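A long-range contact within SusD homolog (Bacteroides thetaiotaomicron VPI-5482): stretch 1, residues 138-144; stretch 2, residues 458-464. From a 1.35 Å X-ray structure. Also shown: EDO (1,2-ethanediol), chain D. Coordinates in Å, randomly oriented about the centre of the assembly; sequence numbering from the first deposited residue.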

# COMPACT_ATOMS: atom_id res chain seq x y z
N ILE A 138 8.17 -5.63 -3.05
CA ILE A 138 9.12 -5.66 -4.14
C ILE A 138 8.64 -6.51 -5.33
O ILE A 138 8.99 -6.23 -6.47
N VAL A 139 7.83 -7.54 -5.08
CA VAL A 139 7.21 -8.26 -6.20
C VAL A 139 6.30 -7.31 -6.96
O VAL A 139 6.30 -7.26 -8.22
N ARG A 140 5.46 -6.56 -6.26
CA ARG A 140 4.56 -5.65 -6.94
C ARG A 140 5.31 -4.64 -7.79
O ARG A 140 4.80 -4.20 -8.84
N ALA A 141 6.47 -4.18 -7.34
CA ALA A 141 7.23 -3.20 -8.08
C ALA A 141 8.09 -3.78 -9.16
O ALA A 141 8.22 -3.20 -10.25
N PHE A 142 8.70 -4.93 -8.91
CA PHE A 142 9.76 -5.42 -9.77
C PHE A 142 9.47 -6.73 -10.47
O PHE A 142 10.23 -7.11 -11.39
N GLY A 143 8.43 -7.45 -10.06
CA GLY A 143 8.21 -8.77 -10.66
C GLY A 143 8.96 -9.85 -9.92
O GLY A 143 8.96 -9.91 -8.69
N ASP A 144 9.65 -10.71 -10.67
CA ASP A 144 10.52 -11.70 -10.07
C ASP A 144 11.59 -11.02 -9.20
O ASP A 144 12.14 -9.99 -9.57
N ALA A 458 5.91 -4.49 -18.83
CA ALA A 458 5.84 -3.03 -18.75
C ALA A 458 5.15 -2.50 -17.51
O ALA A 458 5.11 -1.29 -17.31
N TRP A 459 4.57 -3.38 -16.69
CA TRP A 459 4.00 -2.96 -15.39
C TRP A 459 5.07 -2.88 -14.29
O TRP A 459 4.79 -2.35 -13.22
N THR A 460 6.27 -3.41 -14.54
CA THR A 460 7.34 -3.39 -13.53
C THR A 460 8.12 -2.08 -13.58
O THR A 460 8.05 -1.36 -14.58
N TRP A 461 8.82 -1.77 -12.49
CA TRP A 461 9.88 -0.77 -12.48
C TRP A 461 11.15 -1.31 -13.12
O TRP A 461 11.45 -2.46 -12.97
N PRO A 462 11.93 -0.42 -13.77
CA PRO A 462 13.28 -0.82 -14.11
C PRO A 462 14.05 -1.20 -12.86
O PRO A 462 13.80 -0.62 -11.81
N ILE A 463 14.96 -2.14 -13.01
CA ILE A 463 15.89 -2.52 -11.94
C ILE A 463 17.18 -1.73 -12.15
O ILE A 463 17.81 -1.82 -13.20
N HIS A 464 17.56 -0.94 -11.14
CA HIS A 464 18.78 -0.14 -11.21
C HIS A 464 20.02 -1.02 -11.28
O HIS A 464 20.10 -2.08 -10.70

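The last turn of a helix, residues 138-142, and the loop that follows it pack against an irregular segment, residues 458-464, more than 300 residues later in the chain. The contact buries 374 Å², both sides summed, and combines backbone oxygens of the helix end with the Phe 142 ring.

Ile 138 (chi1 p, chi2 t) lies out of reach of the second stretch; its carbonyl accepts the helical hydrogen bond from the Phe 142 amide. Val 139, with chi1 t, directs its CA-to-CB bond away from the contact, and the closest approach is made by the backbone: Val 139 O lies 3.7 Å from Trp 459 CZ3, at the edge of the indole, while also accepting a hydrogen bond from Gly 143 N (2.8 Å). The CA-to-CB bond of Arg 140 (m, t, m, with chi4 near 180°) likewise points away. Arg 140 O comes still closer to the same indole edge, 3.3 Å from Trp 459 CZ3. Trp 459 reaches this position with chi1 p and chi2 -93°; its CB leaves sideways, but the six-membered ring extends to the helix end. Water 1 ties the two backbones together here, donating to both Arg 140 O and Trp 459 O, each 2.8 Å from the water oxygen.

Ala 141 supplies the central polar link. Trp 461 N donates to Ala 141 O at 2.7 Å, with a nearly linear angle of 175°, and the same oxygen receives a CA-H...O contact from Thr 460 CA at 3.4 Å. The small methyl group of Ala 141 points sideways and meets the indole of Trp 461, Ala 141 CB to Trp 461 CD1 being 4.0 Å. Trp 461 (chi1 m, chi2 72°) is the residue of its stretch whose CB points toward the helix.

Phe 142 has the largest covered area of the contact. Although its CA-to-CB bond points away, chi1 m and chi2 -75° bring the ring back to the second stretch. Phe 142 CE1 lies 3.8 Å from Trp 461 CB, and Phe 142 CD1 lies 3.7 Å from Ile 463 CG1; the m, t rotamer of Ile 463 carries its end nearer to the helix. Pro 462 O sits at the ring edge, 3.5 Å from Phe 142 CE1; buried by the contact, this carbonyl has no hydrogen-bonding partner in the model. Phe 142 O touches the methyl of Thr 460 (chi1 p), 3.6 Å from Thr 460 CG2.

Gly 143 leaves the helix with positive phi. A CB at these backbone angles would be jammed against the preceding carbonyl, which by itself calls for glycine. Gly 143 CA approaches Trp 459 CH2 to 3.7 Å. Beside it sits 1,2-ethanediol, probably from the crystallisation liquor: Asp 144 N donates to EDO O1 at 2.9 Å, while EDO C2 lies 3.7 Å from Trp 459 CZ2. The Asp 144 side chain (chi1 m) stays clear of the second stretch, and its OD1 is hydrogen-bonded elsewhere in the structure.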

# COMPACT_ATOMS: atom_id res chain seq x y z
CB ILE A 138 10.55 -6.03 -3.71
CG1 ILE A 138 10.69 -7.39 -3.05
CG2 ILE A 138 11.12 -4.91 -2.84
CD1 ILE A 138 12.16 -7.83 -2.80
CB VAL A 139 6.44 -9.48 -5.73
CG1 VAL A 139 5.51 -9.99 -6.84
CG2 VAL A 139 7.44 -10.59 -5.31
CB ARG A 140 3.66 -4.88 -5.98
CG ARG A 140 2.65 -5.65 -5.20
CD ARG A 140 1.62 -4.71 -4.61
NE ARG A 140 2.23 -3.71 -3.75
CZ ARG A 140 1.53 -2.84 -3.02
NH1 ARG A 140 0.20 -2.94 -2.93
NH2 ARG A 140 2.14 -1.91 -2.33
CB ALA A 141 8.11 -2.34 -7.11
CB PHE A 142 11.08 -5.55 -8.98
CG PHE A 142 11.62 -4.23 -8.45
CD1 PHE A 142 12.22 -3.33 -9.31
CD2 PHE A 142 11.52 -3.92 -7.11
CE1 PHE A 142 12.69 -2.13 -8.82
CE2 PHE A 142 11.98 -2.72 -6.64
CZ PHE A 142 12.58 -1.84 -7.49
CB ASP A 144 11.22 -12.52 -11.16
CG ASP A 144 10.28 -13.29 -12.05
OD1 ASP A 144 9.08 -13.42 -11.83
OD2 ASP A 144 10.80 -13.89 -13.02
CB ALA A 458 5.20 -2.42 -20.02
CB TRP A 459 2.86 -3.89 -14.97
CG TRP A 459 3.28 -5.29 -14.79
CD1 TRP A 459 3.24 -6.26 -15.71
CD2 TRP A 459 3.80 -5.92 -13.59
NE1 TRP A 459 3.70 -7.44 -15.20
CE2 TRP A 459 4.04 -7.26 -13.88
CE3 TRP A 459 4.06 -5.46 -12.29
CZ2 TRP A 459 4.54 -8.17 -12.93
CZ3 TRP A 459 4.51 -6.36 -11.37
CH2 TRP A 459 4.78 -7.67 -11.69
CB THR A 460 8.35 -4.52 -13.72
OG1 THR A 460 9.06 -4.32 -14.97
CG2 THR A 460 7.65 -5.88 -13.66
CB TRP A 461 10.18 -0.34 -11.02
CG TRP A 461 9.17 0.58 -10.45
CD1 TRP A 461 7.91 0.26 -10.08
CD2 TRP A 461 9.30 2.00 -10.26
NE1 TRP A 461 7.26 1.37 -9.62
CE2 TRP A 461 8.09 2.46 -9.72
CE3 TRP A 461 10.36 2.92 -10.43
CZ2 TRP A 461 7.87 3.79 -9.42
CZ3 TRP A 461 10.15 4.22 -10.14
CH2 TRP A 461 8.92 4.66 -9.64
CB PRO A 462 13.88 0.46 -14.73
CG PRO A 462 12.68 1.30 -15.15
CD PRO A 462 11.64 0.97 -14.14
CB ILE A 463 16.14 -4.01 -11.97
CG1 ILE A 463 14.87 -4.75 -11.53
CG2 ILE A 463 17.33 -4.41 -11.03
CD1 ILE A 463 14.89 -6.26 -11.79
CB HIS A 464 18.82 0.73 -9.95
CG HIS A 464 19.83 1.83 -9.99
ND1 HIS A 464 21.16 1.64 -9.68
CD2 HIS A 464 19.69 3.14 -10.31
CE1 HIS A 464 21.79 2.80 -9.79
NE2 HIS A 464 20.92 3.73 -10.17
C1 EDO D . 8.12 -10.74 -13.98
O1 EDO D . 9.42 -10.24 -13.56
C2 EDO D . 7.33 -9.69 -14.74
O2 EDO D . 7.90 -9.34 -15.98
O HOH W 1 4.89 -1.92 -10.43